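Local coordinates for protein UDP-glucose:anthocyanidin 3-O-glucosyltransferase (Clitoria ternatea, PDB 4REL) that belongs to the plant UDP-glycosyltransferase family and has a GT-B fold, two domains each built on a parallel beta-sheet flanked by helices, at residues L93-G96 / I97-A100; K224-R227 / S228-S232; V404-D407 / G408-I411. All coordinates share one frame; numbering follows the deposited sequence.

Interaction 1: residues L93-G96 / I97-A100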
ATOM      1  N   LEU A  93       7.121  20.037  10.779  1.00 10.04           N
ATOM      2  CA  LEU A  93       5.876  20.128  10.026  1.00  6.88           C
ATOM      3  C   LEU A  93       5.367  21.558   9.978  1.00  9.59           C
ATOM      4  O   LEU A  93       4.833  22.005   8.949  1.00 11.48           O
ATOM      5  CB  LEU A  93       4.804  19.209  10.623  1.00  6.17           C
ATOM      6  CG  LEU A  93       5.196  17.748  10.789  1.00  8.91           C
ATOM      7  CD1 LEU A  93       3.987  16.988  11.362  1.00  9.73           C
ATOM      8  CD2 LEU A  93       5.608  17.159   9.457  1.00  8.59           C
ATOM      9  N   ARG A  94       5.533  22.293  11.076  1.00  7.36           N
ATOM     10  CA  ARG A  94       5.065  23.680  11.132  0.50  9.10           C
ATOM     11  C   ARG A  94       5.900  24.597  10.249  1.00 10.79           C
ATOM     12  O   ARG A  94       5.461  25.672   9.872  1.00 12.72           O
ATOM     13  CB  ARG A  94       5.038  24.201  12.577  0.50 10.53           C
ATOM     14  CG  ARG A  94       4.036  23.477  13.469  0.50 12.37           C
ATOM     15  CD  ARG A  94       4.055  24.000  14.904  0.50 15.29           C
ATOM     16  NE  ARG A  94       3.056  23.331  15.734  0.50 12.28           N
ATOM     17  CZ  ARG A  94       3.336  22.531  16.761  0.50 11.80           C
ATOM     18  NH1 ARG A  94       4.598  22.296  17.115  0.50  4.63           N
ATOM     19  NH2 ARG A  94       2.345  21.969  17.435  0.50  9.39           N
ATOM     20  N   LYS A  95       7.116  24.177   9.920  1.00 11.11           N
ATOM     21  CA  LYS A  95       7.896  24.955   8.962  1.00 11.30           C
ATOM     22  C   LYS A  95       7.202  24.842   7.596  1.00 10.15           C
ATOM     23  O   LYS A  95       7.120  25.808   6.844  1.00 11.79           O
ATOM     24  CB  LYS A  95       9.355  24.477   8.901  1.00 11.43           C
ATOM     25  CG  LYS A  95      10.324  25.497   8.324  1.00 28.59           C
ATOM     26  CD  LYS A  95      10.441  25.401   6.809  1.00 38.05           C
ATOM     27  CE  LYS A  95      11.111  24.105   6.377  1.00 35.66           C
ATOM     28  NZ  LYS A  95      11.689  24.186   5.006  1.00 30.00           N
ATOM     29  N   GLY A  96       6.685  23.658   7.286  1.00  6.24           N
ATOM     30  CA  GLY A  96       5.891  23.468   6.082  1.00  8.14           C
ATOM     31  C   GLY A  96       4.648  24.335   6.071  1.00  8.67           C
ATOM     32  O   GLY A  96       4.296  24.922   5.040  1.00 11.10           O
ATOM     33  N   ILE A  97       3.959  24.400   7.211  1.00  8.38           N
ATOM     34  CA  ILE A  97       2.754  25.230   7.311  1.00  9.11           C
ATOM     35  C   ILE A  97       3.126  26.682   7.023  1.00  7.60           C
ATOM     36  O   ILE A  97       2.422  27.388   6.278  1.00  8.99           O
ATOM     37  CB  ILE A  97       2.112  25.132   8.705  1.00  8.69           C
ATOM     38  CG1 ILE A  97       1.653  23.681   9.005  1.00 10.93           C
ATOM     39  CG2 ILE A  97       0.961  26.155   8.844  1.00  8.23           C
ATOM     40  CD1 ILE A  97       0.484  23.208   8.168  1.00 12.27           C
ATOM     41  N   GLU A  98       4.244  27.121   7.597  1.00 10.70           N
ATOM     42  CA  GLU A  98       4.690  28.508   7.417  1.00  8.60           C
ATOM     43  C   GLU A  98       4.890  28.823   5.941  1.00 10.72           C
ATOM     44  O   GLU A  98       4.359  29.811   5.439  1.00  9.38           O
ATOM     45  CB  GLU A  98       5.982  28.788   8.204  1.00 10.48           C
ATOM     46  CG  GLU A  98       6.558  30.154   7.900  1.00 11.55           C
ATOM     47  CD  GLU A  98       8.046  30.249   8.206  1.00 18.32           C
ATOM     48  OE1 GLU A  98       8.559  29.520   9.094  1.00 17.12           O
ATOM     49  OE2 GLU A  98       8.709  31.051   7.529  1.00 18.93           O
ATOM     50  N   LEU A  99       5.647  27.981   5.241  1.00 12.22           N
ATOM     51  CA  LEU A  99       5.862  28.176   3.803  1.00  9.14           C
ATOM     52  C   LEU A  99       4.547  28.235   3.022  1.00 11.24           C
ATOM     53  O   LEU A  99       4.383  29.056   2.118  1.00 10.43           O
ATOM     54  CB  LEU A  99       6.744  27.052   3.252  1.00  9.67           C
ATOM     55  CG  LEU A  99       8.143  26.999   3.846  1.00 10.61           C
ATOM     56  CD1 LEU A  99       8.873  25.768   3.327  1.00 14.31           C
ATOM     57  CD2 LEU A  99       8.914  28.264   3.500  1.00 14.67           C
ATOM     58  N   ALA A 100       3.605  27.361   3.372  1.00  8.85           N
ATOM     59  CA  ALA A 100       2.308  27.305   2.687  1.00  8.83           C
ATOM     60  C   ALA A 100       1.475  28.561   2.946  1.00 10.44           C
ATOM     61  O   ALA A 100       0.849  29.131   2.037  1.00  9.72           O
ATOM     62  CB  ALA A 100       1.551  26.056   3.100  1.00  9.82           C
TER
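Lys-95 and Leu-99 meet one helical turn apart, the end of the lysine lying against one leucine methyl. Lys-95 NZ comes to 3.6 Å from Leu-99 CD1, and Lys-95 CD to 3.8 Å from the same CD1. The lysine chain leaves with CG anti to the backbone N (chi1 -160°), and the bends at its next two torsions bring its end across to the leucine one turn ahead. Leu-99 CG also sits 3.4 Å from Lys-95 O, the carbonyl that accepts the nearly straight bond from Leu-99 N. On another side of the turn, Ile-97 CG1 lies 3.6 Å from Leu-93 O, which accepts the bond from Ile-97 N. These are bonds of helix 89-104, in the N-terminal Rossmann-like domain of the GT-B fold. The helix lies on the parallel sheet: Leu-93 and Ile-97 rest on Phe-10 of strand 6-10, while Leu-99 and Ala-100 touch Phe-62 of strand 59-64. That edge strand also fixes the polar end of the lysine, whose NZ is hydrogen-bonded to Thr-63 O. Nearer the start of the helix, Arg-94 in the modelled conformer forms a salt bridge with Asp-91, and its side chain touches Val-123 of helix 119-127.

Interaction 2: residues K224-R227 / S228-S232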
ATOM      1  N   LYS A 224     -18.021  -2.107  10.454  1.00 13.18           N
ATOM      2  CA  LYS A 224     -18.837  -1.644  11.580  1.00 15.35           C
ATOM      3  C   LYS A 224     -17.993  -1.402  12.820  1.00 15.55           C
ATOM      4  O   LYS A 224     -18.168  -0.401  13.503  1.00 15.72           O
ATOM      5  CB  LYS A 224     -19.965  -2.628  11.903  1.00 19.68           C
ATOM      6  CG  LYS A 224     -21.105  -2.587  10.913  1.00 20.14           C
ATOM      7  CD  LYS A 224     -22.277  -3.419  11.410  1.00 33.01           C
ATOM      8  CE  LYS A 224     -23.479  -3.268  10.492  1.00 39.90           C
ATOM      9  NZ  LYS A 224     -24.673  -3.982  11.022  1.00 42.16           N
ATOM     10  N   TYR A 225     -17.074  -2.318  13.104  1.00 13.04           N
ATOM     11  CA  TYR A 225     -16.172  -2.136  14.236  1.00 15.70           C
ATOM     12  C   TYR A 225     -15.379  -0.829  14.125  1.00 14.08           C
ATOM     13  O   TYR A 225     -15.285  -0.067  15.090  1.00 13.23           O
ATOM     14  CB  TYR A 225     -15.227  -3.338  14.374  1.00 13.81           C
ATOM     15  CG  TYR A 225     -14.217  -3.209  15.494  1.00 15.48           C
ATOM     16  CD1 TYR A 225     -14.582  -3.442  16.813  1.00 15.55           C
ATOM     17  CD2 TYR A 225     -12.895  -2.870  15.228  1.00 16.64           C
ATOM     18  CE1 TYR A 225     -13.655  -3.339  17.839  1.00 17.59           C
ATOM     19  CE2 TYR A 225     -11.960  -2.762  16.249  1.00 17.38           C
ATOM     20  CZ  TYR A 225     -12.350  -2.995  17.548  1.00 16.61           C
ATOM     21  OH  TYR A 225     -11.439  -2.898  18.564  1.00 16.36           O
ATOM     22  N   MET A 226     -14.818  -0.551  12.954  1.00 13.32           N
ATOM     23  CA  MET A 226     -14.032   0.663  12.816  1.00 12.39           C
ATOM     24  C   MET A 226     -14.898   1.907  12.914  1.00 10.84           C
ATOM     25  O   MET A 226     -14.461   2.919  13.440  1.00 13.91           O
ATOM     26  CB  MET A 226     -13.213   0.665  11.525  1.00 13.43           C
ATOM     27  CG  MET A 226     -12.108  -0.379  11.507  1.00 17.68           C
ATOM     28  SD  MET A 226     -10.978  -0.246  12.921  1.00 18.69           S
ATOM     29  CE  MET A 226     -10.661   1.513  12.866  1.00 10.69           C
ATOM     30  N   ARG A 227     -16.132   1.837  12.421  1.00 11.24           N
ATOM     31  CA  ARG A 227     -17.034   2.983  12.536  0.50 12.54           C
ATOM     32  C   ARG A 227     -17.303   3.305  14.000  1.00 14.95           C
ATOM     33  O   ARG A 227     -17.492   4.463  14.366  1.00 15.15           O
ATOM     34  CB  ARG A 227     -18.354   2.739  11.799  0.50 14.32           C
ATOM     35  CG  ARG A 227     -18.201   2.648  10.296  0.50 17.80           C
ATOM     36  CD  ARG A 227     -19.538   2.743   9.572  0.50 18.67           C
ATOM     37  NE  ARG A 227     -19.398   2.361   8.171  0.50 15.27           N
ATOM     38  CZ  ARG A 227     -18.859   3.136   7.233  0.50 12.04           C
ATOM     39  NH1 ARG A 227     -18.425   4.355   7.535  0.50  9.12           N
ATOM     40  NH2 ARG A 227     -18.772   2.695   5.987  0.50 14.95           N
ATOM     41  N   SER A 228     -17.315   2.272  14.833  1.00 12.96           N
ATOM     42  CA  SER A 228     -17.583   2.451  16.256  1.00 14.06           C
ATOM     43  C   SER A 228     -16.394   3.077  16.990  1.00 15.69           C
ATOM     44  O   SER A 228     -16.529   3.557  18.114  1.00 15.75           O
ATOM     45  CB  SER A 228     -17.952   1.121  16.912  1.00 15.45           C
ATOM     46  OG  SER A 228     -16.794   0.366  17.199  1.00 16.24           O
ATOM     47  N   LYS A 229     -15.231   3.080  16.349  1.00 12.94           N
ATOM     48  CA  LYS A 229     -14.020   3.612  16.974  1.00 12.04           C
ATOM     49  C   LYS A 229     -13.660   5.012  16.504  1.00 12.87           C
ATOM     50  O   LYS A 229     -12.882   5.703  17.162  1.00 15.87           O
ATOM     51  CB  LYS A 229     -12.830   2.690  16.690  1.00 13.39           C
ATOM     52  CG  LYS A 229     -12.967   1.298  17.309  1.00 12.26           C
ATOM     53  CD  LYS A 229     -12.919   1.360  18.837  1.00 17.78           C
ATOM     54  CE  LYS A 229     -12.991  -0.032  19.450  1.00 25.19           C
ATOM     55  NZ  LYS A 229     -12.673  -0.025  20.915  1.00 25.77           N
ATOM     56  N   LEU A 230     -14.199   5.413  15.359  1.00 13.35           N
ATOM     57  CA  LEU A 230     -13.755   6.640  14.692  1.00  9.48           C
ATOM     58  C   LEU A 230     -14.869   7.667  14.573  1.00 13.50           C
ATOM     59  O   LEU A 230     -16.049   7.319  14.616  1.00 13.23           O
ATOM     60  CB  LEU A 230     -13.198   6.306  13.300  1.00  8.60           C
ATOM     61  CG  LEU A 230     -12.066   5.271  13.254  1.00 11.59           C
ATOM     62  CD1 LEU A 230     -11.817   4.810  11.815  1.00 11.87           C
ATOM     63  CD2 LEU A 230     -10.775   5.797  13.889  1.00 11.83           C
ATOM     64  N   GLN A 231     -14.498   8.936  14.403  1.00 11.61           N
ATOM     65  CA  GLN A 231     -15.497   9.978  14.202  1.00 12.85           C
ATOM     66  C   GLN A 231     -16.209   9.792  12.874  1.00 15.29           C
ATOM     67  O   GLN A 231     -17.412  10.015  12.766  1.00 16.27           O
ATOM     68  CB  GLN A 231     -14.858  11.370  14.271  1.00 16.04           C
ATOM     69  CG  GLN A 231     -14.226  11.666  15.613  1.00 19.89           C
ATOM     70  CD  GLN A 231     -13.721  13.088  15.729  1.00 16.62           C
ATOM     71  OE1 GLN A 231     -14.309  14.022  15.169  1.00 18.76           O
ATOM     72  NE2 GLN A 231     -12.633  13.267  16.468  1.00 12.74           N
ATOM     73  N   SER A 232     -15.456   9.365  11.870  1.00 11.61           N
ATOM     74  CA  SER A 232     -15.994   9.143  10.531  1.00  9.62           C
ATOM     75  C   SER A 232     -15.046   8.242   9.761  1.00 12.09           C
ATOM     76  O   SER A 232     -13.832   8.451   9.790  1.00 13.66           O
ATOM     77  CB  SER A 232     -16.160  10.479   9.799  1.00 16.03           C
ATOM     78  OG  SER A 232     -16.668  10.283   8.492  1.00 16.28           O
TER
HETATM   79  O   HOH W   1     -12.287  -2.783  21.000  1.00 21.62           O
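The Tyr-225 ring has Lys-229 over one face: Lys-229 CG stands 4.3 Å above the ring plane of Tyr-225, displaced toward the rim. The pair belongs to the last turn of helix 220-229, in the beta-alpha-beta unit that runs from strand 208-211 to strand 233-235. The two side chains cross obliquely, and the lysine runs past the CE1-CZ rim to bring Lys-229 CE to 3.4 Å from Tyr-225 OH. At the ring edge, in its plane, a water lies 2.6 Å from Tyr-225 OH and accepts a hydrogen bond from Lys-229 NZ, thus bridging the two polar ends; Asn-147 is a further partner of the hydroxyl. Here the helical bonding weakens: Lys-229 N bonds to Met-226 O three residues back, and the bond from Leu-230 N to that oxygen is weak. In the same turn Met-226, bent at chi2 and chi3, curls its methyl back, so that Met-226 CE packs 3.6 Å from Leu-230 CD1; the leucine reaches on to Val-209 of strand 208-211. In the modelled conformer Arg-227 NH1 hydrogen-bonds to Leu-233 O. Ser-228, its chi1 of 80° placing OG between backbone N and carbonyl carbon, donates from OG to Tyr-225 O at 2.6 Å.

Interaction 3: residues V404-D407 / G408-I411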
ATOM      1  N   VAL A 404      -3.123 -23.962 -13.500  1.00 15.48           N
ATOM      2  CA  VAL A 404      -3.612 -25.057 -14.347  1.00 17.65           C
ATOM      3  C   VAL A 404      -4.528 -26.102 -13.691  1.00 24.62           C
ATOM      4  O   VAL A 404      -5.368 -26.680 -14.371  1.00 31.75           O
ATOM      5  CB  VAL A 404      -2.447 -25.810 -15.080  1.00 18.94           C
ATOM      6  CG1 VAL A 404      -1.694 -24.879 -16.011  1.00 25.45           C
ATOM      7  CG2 VAL A 404      -1.503 -26.458 -14.085  1.00 23.35           C
ATOM      8  N   GLN A 405      -4.372 -26.351 -12.394  1.00 18.43           N
ATOM      9  CA  GLN A 405      -5.101 -27.456 -11.761  1.00 18.20           C
ATOM     10  C   GLN A 405      -6.567 -27.149 -11.445  1.00 22.79           C
ATOM     11  O   GLN A 405      -6.918 -26.013 -11.093  1.00 18.47           O
ATOM     12  CB  GLN A 405      -4.362 -27.948 -10.519  1.00 17.96           C
ATOM     13  CG  GLN A 405      -2.961 -28.460 -10.835  1.00 22.24           C
ATOM     14  CD  GLN A 405      -2.198 -28.918  -9.607  1.00 27.78           C
ATOM     15  OE1 GLN A 405      -2.574 -28.616  -8.476  1.00 28.30           O
ATOM     16  NE2 GLN A 405      -1.109 -29.646  -9.830  1.00 26.67           N
ATOM     17  N   GLU A 406      -7.421 -28.167 -11.579  1.00 20.28           N
ATOM     18  CA  GLU A 406      -8.851 -28.012 -11.302  1.00 16.25           C
ATOM     19  C   GLU A 406      -9.062 -27.651  -9.832  1.00 18.87           C
ATOM     20  O   GLU A 406     -10.029 -26.980  -9.485  1.00 20.15           O
ATOM     21  CB  GLU A 406      -9.627 -29.289 -11.679  1.00 22.75           C
ATOM     22  CG  GLU A 406     -11.150 -29.098 -11.865  1.00 30.51           C
ATOM     23  CD  GLU A 406     -11.936 -29.193 -10.560  1.00 45.30           C
ATOM     24  OE1 GLU A 406     -11.433 -29.832  -9.608  1.00 50.32           O
ATOM     25  OE2 GLU A 406     -13.056 -28.630 -10.487  1.00 44.94           O
ATOM     26  N   ASP A 407      -8.139 -28.083  -8.975  1.00 19.03           N
ATOM     27  CA  ASP A 407      -8.176 -27.724  -7.558  1.00 20.56           C
ATOM     28  C   ASP A 407      -8.051 -26.217  -7.296  1.00 22.58           C
ATOM     29  O   ASP A 407      -8.365 -25.746  -6.199  1.00 20.03           O
ATOM     30  CB  ASP A 407      -7.076 -28.452  -6.791  1.00 24.28           C
ATOM     31  CG  ASP A 407      -7.449 -29.881  -6.454  1.00 33.20           C
ATOM     32  OD1 ASP A 407      -8.625 -30.260  -6.667  1.00 28.52           O
ATOM     33  OD2 ASP A 407      -6.563 -30.614  -5.959  1.00 35.31           O
ATOM     34  N   GLY A 408      -7.569 -25.471  -8.284  1.00 21.05           N
ATOM     35  CA  GLY A 408      -7.435 -24.028  -8.142  1.00 14.40           C
ATOM     36  C   GLY A 408      -8.607 -23.277  -8.747  1.00 16.05           C
ATOM     37  O   GLY A 408      -8.613 -22.044  -8.801  1.00 14.49           O
ATOM     38  N   LYS A 409      -9.613 -24.009  -9.204  1.00 18.11           N
ATOM     39  CA  LYS A 409     -10.734 -23.375  -9.900  1.00 17.08           C
ATOM     40  C   LYS A 409     -11.529 -22.418  -9.014  1.00 16.46           C
ATOM     41  O   LYS A 409     -11.931 -21.331  -9.458  1.00 18.93           O
ATOM     42  CB  LYS A 409     -11.660 -24.427 -10.516  1.00 20.50           C
ATOM     43  CG  LYS A 409     -12.918 -23.835 -11.143  1.00 27.83           C
ATOM     44  CD  LYS A 409     -13.668 -24.863 -11.977  1.00 34.79           C
ATOM     45  CE  LYS A 409     -14.904 -24.254 -12.625  1.00 38.73           C
ATOM     46  NZ  LYS A 409     -15.941 -23.872 -11.622  1.00 36.49           N
ATOM     47  N   LYS A 410     -11.746 -22.807  -7.762  1.00 15.54           N
ATOM     48  CA  LYS A 410     -12.467 -21.947  -6.832  1.00 11.93           C
ATOM     49  C   LYS A 410     -11.762 -20.598  -6.695  1.00 13.58           C
ATOM     50  O   LYS A 410     -12.389 -19.542  -6.749  1.00 13.87           O
ATOM     51  CB  LYS A 410     -12.584 -22.608  -5.458  1.00 19.92           C
ATOM     52  CG  LYS A 410     -13.140 -21.671  -4.392  1.00 33.65           C
ATOM     53  CD  LYS A 410     -13.112 -22.285  -2.991  1.00 41.82           C
ATOM     54  CE  LYS A 410     -13.846 -21.392  -1.988  1.00 50.69           C
ATOM     55  NZ  LYS A 410     -13.977 -22.021  -0.636  1.00 53.41           N
ATOM     56  N   ILE A 411     -10.448 -20.638  -6.511  1.00 16.36           N
ATOM     57  CA  ILE A 411      -9.671 -19.410  -6.392  1.00 13.34           C
ATOM     58  C   ILE A 411      -9.748 -18.551  -7.656  1.00 14.38           C
ATOM     59  O   ILE A 411      -9.920 -17.321  -7.588  1.00 10.79           O
ATOM     60  CB  ILE A 411      -8.214 -19.734  -6.036  1.00 12.48           C
ATOM     61  CG1 ILE A 411      -8.148 -20.112  -4.556  1.00 16.21           C
ATOM     62  CG2 ILE A 411      -7.307 -18.553  -6.326  1.00 16.14           C
ATOM     63  CD1 ILE A 411      -6.886 -20.842  -4.169  1.00 16.36           C
TER
HETATM   64  O   HOH W   2     -11.645 -25.715  -7.049  1.00 19.10           O
HETATM   65  O   HOH W   3      -9.357 -23.255  -5.586  1.00 20.74           O
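Glu-406 and Lys-409 meet across a short 3-10 turn that leads the chain out of the loop after helix 392-403 and into helix 409-425, in the C-terminal domain of the GT-B fold. Glu-406 sets CG anti to its own nitrogen (chi1 -161°) and bends at chi2 (-85°), which brings the carboxylate toward the Lys-409 chain. It meets the middle of that chain, Glu-406 OE2 lying 4.1 Å from Lys-409 CD, while the charged ends stay apart: Glu-406 OE2 and Lys-409 NZ are 5.7 Å from each other, close enough perhaps for a modest attraction. The lysine runs extended as far as CE, and its final bend (chi4 -67°) belongs with the salt bridge of its NZ to Asp-413, one turn further on. Lys-409 CB lies 3.2 Å from Glu-406 O. Two bonds spanning three residues shape the turn, Gly-408 N to Gln-405 O at 2.9 Å and Lys-409 N to Glu-406 O at 3.0 Å; Arg-412 also bonds to the Gln-405 carbonyl. The Asp-407 side chain touches Leu-401 of helix 392-403. Two waters span the next four-residue steps: one donates to Glu-406 O and accepts from Lys-410 N, and the other donates to Asp-407 O at 2.8 Å and accepts from Ile-411 N.

Overall arrangement
Along the chain the three contacts follow in series; none nests in or crosses another, and each joins adjoining residues, so none closes a long loop. Interaction 1 comes first, on a helix lying against the strands 6-10 and 59-64 of the N-terminal sheet. Interaction 2 follows where helix 220-229 runs out and the chain returns to the far edge strand, 233-235, of that sheet; nearest atoms of the two are about 17 Å apart. Interaction 3 belongs to the second domain, at the junction of helices 392-403 and 409-425. Its centre lies about 54 Å from that of interaction 1, across the centre of the chain, and about 37 Å from that of interaction 2.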